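Local coordinates for thioredoxin-like fold domain-containing protein (Paracoccus denitrificans, PDB 3DML) that probably reduces or exchanges disulfide bonds in the periplasm as a thioredoxin-like thiol-disulfide oxidoreductase serving chemotrophic sulfur oxidation, at residues A38-Q43 with D99-M104; L58-P63 with R72-T77. One frame throughout, in Å; residues are numbered along the deposited sequence. Where two conformers were deposited one is given.

Overall arrangement
The two contacts lie on opposite sides of the chain's centre, centres about 20 Å apart, and contact 2 is nested along the chain inside the long loop that contact 1 closes. Contact 1 is partly buried and joins the end of helix 31-39 to helix 98-112 through an isoleucine and two aromatic rings. Contact 2 lies at the surface, where a turn after strand 55-59 meets the irregular chain leading to strand 79-84; here one selenomethionine side chain rests on backbone, a valine and a threonine. Neither has a hydrogen bond between its segments, but Thr77 of contact 2 reaches the Cys30 end of the thioredoxin-type motif, whereas contact 1 packs at the far end of helix 31-39.

Contact 1: A38-Q43 with D99-M104; sequences AEIAPQ and DFFWPM
Ile40 and Phe101 make the closest backbone approach, 8.6 Å from CA to CA, and the gap is filled by side chains. The 38-43 segment leads out of helix 31-39: residues 40-43 keep helical backbone angles without the regular bonds, and Gln43 N reaches Ile40 O only weakly, at 2.9 Å. Facing it, 99-104 is helical throughout but kinked at Pro103, whose nitrogen has no bond to the preceding turn.

Ile40 carries the contact with both its branches. CG2, anti to the backbone N, sits 3.8 Å from Phe101 CE2 and meets that ring obliquely. The other branch, with CG1 beside the backbone N (chi1 -64°), sends CD1 to the indole of Trp102, 3.6 Å from NE1 and 3.8 Å from CE2; these two side chains pass alongside each other in opposite senses. Phe101 in turn lays CD2 over one face of the indole, 4.0 Å above its plane and toward the rim, so the two rings form a corner into which the isoleucine fits. Gln43 comes to the edge of the indole, close to its plane. Replacing Ile40 by an alanine would probably open a gap beside both aromatic rings and leave the NE1 side of the indole without this packing partner.

Phe101 also makes edge-to-face contacts with Trp36 and Phe80, carrying the packing inward to the sheet, while Glu39 hydrogen-bonds Tyr95 just before helix 98-112. Such packing belongs to the thioredoxin fold, in which the helix that starts at the CxxC motif and the C-terminal helix share one side of the central sheet; here their meeting is apolar and lies at the far end of the first helix from the cysteines.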
loop_
_atom_site.group_PDB
_atom_site.type_symbol
_atom_site.label_atom_id
_atom_site.label_comp_id
_atom_site.label_asym_id
_atom_site.label_seq_id
_atom_site.Cartn_x
_atom_site.Cartn_y
_atom_site.Cartn_z
ATOM N N ALA A 38 0.106 -11.783 -6.827
ATOM C CA ALA A 38 0.096 -13.241 -6.745
ATOM C C ALA A 38 0.394 -13.757 -5.340
ATOM O O ALA A 38 -0.143 -14.788 -4.933
ATOM C CB ALA A 38 1.100 -13.836 -7.720
ATOM N N GLU A 39 1.269 -13.067 -4.610
ATOM C CA GLU A 39 1.819 -13.616 -3.378
ATOM C C GLU A 39 1.104 -13.139 -2.131
ATOM O O GLU A 39 0.774 -13.950 -1.251
ATOM C CB GLU A 39 3.310 -13.295 -3.254
ATOM C CG GLU A 39 4.127 -14.047 -4.268
ATOM C CD GLU A 39 5.559 -13.576 -4.411
ATOM O OE1 GLU A 39 6.095 -12.832 -3.538
ATOM O OE2 GLU A 39 6.161 -13.994 -5.427
ATOM N N ILE A 40 0.900 -11.827 -2.031
ATOM C CA ILE A 40 0.311 -11.243 -0.833
ATOM C C ILE A 40 -1.202 -11.017 -1.001
ATOM O O ILE A 40 -1.986 -11.338 -0.092
ATOM C CB ILE A 40 0.984 -9.895 -0.456
ATOM C CG1 ILE A 40 2.480 -10.066 -0.088
ATOM C CG2 ILE A 40 0.203 -9.182 0.652
ATOM C CD1 ILE A 40 2.714 -10.917 1.122
ATOM N N ALA A 41 -1.609 -10.448 -2.134
ATOM C CA ALA A 41 -3.013 -10.029 -2.328
ATOM C C ALA A 41 -4.071 -11.091 -1.923
ATOM O O ALA A 41 -5.024 -10.761 -1.247
ATOM C CB ALA A 41 -3.263 -9.547 -3.769
ATOM N N PRO A 42 -3.899 -12.359 -2.344
ATOM C CA PRO A 42 -4.910 -13.363 -1.955
ATOM C C PRO A 42 -5.040 -13.538 -0.421
ATOM O O PRO A 42 -6.162 -13.677 0.093
ATOM C CB PRO A 42 -4.400 -14.656 -2.612
ATOM C CG PRO A 42 -3.410 -14.208 -3.697
ATOM C CD PRO A 42 -2.802 -12.940 -3.148
ATOM N N GLN A 43 -3.924 -13.512 0.317
ATOM C CA GLN A 43 -3.958 -13.673 1.779
ATOM C C GLN A 43 -4.412 -12.403 2.472
ATOM O O GLN A 43 -4.998 -12.445 3.548
ATOM C CB GLN A 43 -2.544 -13.965 2.328
ATOM C CG GLN A 43 -1.781 -14.980 1.549
ATOM C CD GLN A 43 -0.367 -15.148 2.074
ATOM O OE1 GLN A 43 0.593 -14.539 1.552
ATOM N NE2 GLN A 43 -0.225 -15.970 3.114
ATOM N N ASP A 99 8.391 -11.618 3.351
ATOM C CA ASP A 99 8.930 -11.446 4.693
ATOM C C ASP A 99 9.370 -10.013 4.950
ATOM O O ASP A 99 9.672 -9.627 6.069
ATOM C CB ASP A 99 10.111 -12.407 4.914
ATOM C CG ASP A 99 9.680 -13.863 4.990
ATOM O OD1 ASP A 99 8.515 -14.158 4.624
ATOM O OD2 ASP A 99 10.526 -14.712 5.408
ATOM N N PHE A 100 9.452 -9.234 3.896
ATOM C CA PHE A 100 9.781 -7.821 4.042
ATOM C C PHE A 100 8.498 -7.026 4.219
ATOM O O PHE A 100 8.405 -6.168 5.084
ATOM C CB PHE A 100 10.590 -7.377 2.840
ATOM C CG PHE A 100 11.977 -7.928 2.876
ATOM C CD1 PHE A 100 13.021 -7.167 3.401
ATOM C CD2 PHE A 100 12.217 -9.249 2.489
ATOM C CE1 PHE A 100 14.303 -7.698 3.490
ATOM C CE2 PHE A 100 13.495 -9.792 2.565
ATOM C CZ PHE A 100 14.538 -9.012 3.077
ATOM N N PHE A 101 7.488 -7.399 3.463
ATOM C CA PHE A 101 6.209 -6.695 3.461
ATOM C C PHE A 101 5.541 -6.682 4.820
ATOM O O PHE A 101 5.220 -5.631 5.339
ATOM C CB PHE A 101 5.278 -7.277 2.374
ATOM C CG PHE A 101 3.951 -6.572 2.299
ATOM C CD1 PHE A 101 3.841 -5.315 1.687
ATOM C CD2 PHE A 101 2.836 -7.125 2.910
ATOM C CE1 PHE A 101 2.586 -4.651 1.628
ATOM C CE2 PHE A 101 1.594 -6.478 2.862
ATOM C CZ PHE A 101 1.479 -5.242 2.234
ATOM N N TRP A 102 5.309 -7.855 5.408
ATOM C CA TRP A 102 4.534 -7.910 6.644
ATOM C C TRP A 102 5.056 -7.096 7.837
ATOM O O TRP A 102 4.297 -6.315 8.429
ATOM C CB TRP A 102 4.274 -9.367 7.065
ATOM C CG TRP A 102 3.457 -10.172 6.079
ATOM C CD1 TRP A 102 3.864 -11.264 5.363
ATOM C CD2 TRP A 102 2.078 -9.966 5.752
ATOM N NE1 TRP A 102 2.818 -11.740 4.595
ATOM C CE2 TRP A 102 1.714 -10.961 4.822
ATOM C CE3 TRP A 102 1.117 -9.024 6.154
ATOM C CZ2 TRP A 102 0.425 -11.042 4.278
ATOM C CZ3 TRP A 102 -0.155 -9.103 5.615
ATOM C CH2 TRP A 102 -0.492 -10.105 4.692
ATOM N N PRO A 103 6.330 -7.278 8.226
ATOM C CA PRO A 103 6.787 -6.525 9.403
ATOM C C PRO A 103 6.954 -5.023 9.104
ATOM O O PRO A 103 6.825 -4.193 10.014
ATOM C CB PRO A 103 8.157 -7.171 9.748
ATOM C CG PRO A 103 8.613 -7.816 8.520
ATOM C CD PRO A 103 7.384 -8.142 7.670
HETATM N N MSE A 104 7.228 -4.670 7.856
HETATM C CA MSE A 104 7.356 -3.252 7.521
HETATM C C MSE A 104 5.997 -2.578 7.522
HETATM O O MSE A 104 5.863 -1.441 7.967
HETATM C CB MSE A 104 8.084 -3.087 6.200
HETATM C CG MSE A 104 9.416 -3.822 6.232
HETATM SE SE MSE A 104 10.547 -3.414 4.749
HETATM C CE MSE A 104 9.404 -3.843 3.208
#

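Contact 2: L58-P63 with R72-T77; sequences LQMRDP and RPVTFT
A type I beta turn from Gln59 to Asp62 ends strand 55-59 of the thioredoxin fold, and from it the selenomethionine Met60 reaches across to Val74 and Thr77 in the chain that leads to strand 79-84. The turn is closed by Asp62 N to Gln59 O at 3.2 Å, while Met60 still has a backbone bond to Glu26 on the neighbouring strand.

CB and CG of Met60 follow different partners. CB meets Thr77 CG2 at 3.8 Å; CG lies 3.5 Å from Val74 O and 4.1 Å from Val74 CG1, the two side chains meeting at a slant. With chi1 at 174° and chi2 at 176° the chain runs extended across the gap, bringing SE over the backbone, 3.6 Å from Val74 O and close to Thr75 C. It then bends at chi3 (69°), and CE comes to lie 3.4 Å above the plane of the Arg61 guanidinium, toward its rim.

In thioredoxin-fold proteins the chain entering the strand that corresponds to 79-84 carries a cis-proline beside the active-site cysteines; Thr77, whose side chain touches Cys30, probably corresponds to the residue just before that proline. Gln27 links the two segments: its NE2 is hydrogen-bonded to Thr77 OG1, and its OE1 accepts from Arg61 NH1. Farther back, Arg72 forms a salt bridge with Glu93.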
loop_
_atom_site.group_PDB
_atom_site.type_symbol
_atom_site.label_atom_id
_atom_site.label_comp_id
_atom_site.label_asym_id
_atom_site.label_seq_id
_atom_site.Cartn_x
_atom_site.Cartn_y
_atom_site.Cartn_z
ATOM N N LEU A 58 -4.462 1.782 -7.139
ATOM C CA LEU A 58 -4.577 2.966 -7.973
ATOM C C LEU A 58 -3.417 2.936 -8.940
ATOM O O LEU A 58 -2.424 2.246 -8.700
ATOM C CB LEU A 58 -4.495 4.249 -7.127
ATOM C CG LEU A 58 -5.564 4.475 -6.060
ATOM C CD1 LEU A 58 -5.159 5.634 -5.157
ATOM C CD2 LEU A 58 -6.938 4.756 -6.715
ATOM N N GLN A 59 -3.552 3.688 -10.033
ATOM C CA GLN A 59 -2.514 3.805 -11.020
ATOM C C GLN A 59 -1.661 5.004 -10.685
ATOM O O GLN A 59 -2.176 6.097 -10.422
ATOM C CB GLN A 59 -3.114 3.997 -12.421
ATOM C CG GLN A 59 -3.812 2.761 -12.954
ATOM C CD GLN A 59 -2.803 1.706 -13.288
ATOM O OE1 GLN A 59 -1.829 1.973 -13.994
ATOM N NE2 GLN A 59 -2.988 0.521 -12.743
HETATM N N MSE A 60 -0.344 4.807 -10.716
HETATM C CA MSE A 60 0.588 5.878 -10.387
HETATM C C MSE A 60 0.365 7.130 -11.237
HETATM O O MSE A 60 0.492 8.246 -10.728
HETATM C CB MSE A 60 2.039 5.422 -10.601
HETATM C CG MSE A 60 3.025 6.586 -10.408
HETATM SE SE MSE A 60 4.892 5.984 -10.564
HETATM C CE MSE A 60 4.911 5.568 -12.444
ATOM N N ARG A 61 0.043 6.960 -12.516
ATOM C CA ARG A 61 -0.069 8.142 -13.384
ATOM C C ARG A 61 -1.437 8.827 -13.419
ATOM O O ARG A 61 -1.583 9.895 -14.016
ATOM C CB ARG A 61 0.477 7.855 -14.791
ATOM C CG ARG A 61 1.997 7.470 -14.743
ATOM C CD ARG A 61 2.653 7.467 -16.122
ATOM N NE ARG A 61 4.109 7.333 -16.026
ATOM C CZ ARG A 61 4.747 6.173 -15.889
ATOM N NH1 ARG A 61 4.056 5.036 -15.823
ATOM N NH2 ARG A 61 6.073 6.154 -15.811
ATOM N N ASP A 62 -2.423 8.253 -12.739
ATOM C CA ASP A 62 -3.743 8.886 -12.658
ATOM C C ASP A 62 -3.771 10.019 -11.638
ATOM O O ASP A 62 -2.989 10.025 -10.685
ATOM C CB ASP A 62 -4.826 7.878 -12.254
ATOM C CG ASP A 62 -5.193 6.916 -13.352
ATOM O OD1 ASP A 62 -4.775 7.095 -14.512
ATOM O OD2 ASP A 62 -5.919 5.946 -13.031
ATOM N N PRO A 63 -4.695 10.979 -11.816
ATOM C CA PRO A 63 -4.999 11.917 -10.750
ATOM C C PRO A 63 -5.457 11.154 -9.517
ATOM O O PRO A 63 -6.049 10.081 -9.639
ATOM C CB PRO A 63 -6.189 12.735 -11.316
ATOM C CG PRO A 63 -6.155 12.555 -12.734
ATOM C CD PRO A 63 -5.490 11.244 -13.032
ATOM N N ARG A 72 4.127 13.177 -0.434
ATOM C CA ARG A 72 4.973 13.426 -1.581
ATOM C C ARG A 72 4.428 12.591 -2.732
ATOM O O ARG A 72 3.622 11.689 -2.492
ATOM C CB ARG A 72 6.437 13.080 -1.266
ATOM C CG ARG A 72 6.668 11.689 -0.700
ATOM C CD ARG A 72 8.182 11.509 -0.457
ATOM N NE ARG A 72 8.512 10.223 0.146
ATOM C CZ ARG A 72 8.968 9.165 -0.522
ATOM N NH1 ARG A 72 9.114 9.199 -1.849
ATOM N NH2 ARG A 72 9.253 8.052 0.141
ATOM N N PRO A 73 4.825 12.915 -3.982
ATOM C CA PRO A 73 4.307 12.146 -5.115
ATOM C C PRO A 73 4.682 10.662 -5.058
ATOM O O PRO A 73 5.638 10.275 -4.371
ATOM C CB PRO A 73 4.954 12.799 -6.338
ATOM C CG PRO A 73 5.853 13.867 -5.863
ATOM C CD PRO A 73 5.635 14.079 -4.402
ATOM N N VAL A 74 3.907 9.837 -5.743
ATOM C CA VAL A 74 4.302 8.429 -5.918
ATOM C C VAL A 74 5.212 8.356 -7.148
ATOM O O VAL A 74 4.793 8.736 -8.243
ATOM C CB VAL A 74 3.092 7.516 -6.146
ATOM C CG1 VAL A 74 3.545 6.077 -6.414
ATOM C CG2 VAL A 74 2.196 7.565 -4.919
ATOM N N THR A 75 6.435 7.860 -6.969
ATOM C CA THR A 75 7.401 7.869 -8.054
ATOM C C THR A 75 7.927 6.462 -8.389
ATOM O O THR A 75 8.735 6.299 -9.333
ATOM C CB THR A 75 8.571 8.797 -7.703
ATOM O OG1 THR A 75 9.088 8.426 -6.420
ATOM C CG2 THR A 75 8.079 10.266 -7.624
ATOM N N PHE A 76 7.452 5.457 -7.651
ATOM C CA PHE A 76 7.961 4.098 -7.765
ATOM C C PHE A 76 6.765 3.191 -7.655
ATOM O O PHE A 76 5.850 3.492 -6.909
ATOM C CB PHE A 76 8.951 3.769 -6.629
ATOM C CG PHE A 76 9.624 2.431 -6.793
ATOM C CD1 PHE A 76 10.826 2.328 -7.498
ATOM C CD2 PHE A 76 9.055 1.278 -6.244
ATOM C CE1 PHE A 76 11.449 1.060 -7.654
ATOM C CE2 PHE A 76 9.669 0.018 -6.394
ATOM C CZ PHE A 76 10.849 -0.084 -7.110
ATOM N N THR A 77 6.722 2.130 -8.454
ATOM C CA THR A 77 5.701 1.095 -8.261
ATOM C C THR A 77 6.359 -0.282 -8.039
ATOM O O THR A 77 7.343 -0.601 -8.704
ATOM C CB THR A 77 4.748 0.986 -9.468
ATOM O OG1 THR A 77 5.496 0.649 -10.636
ATOM C CG2 THR A 77 4.002 2.304 -9.710
#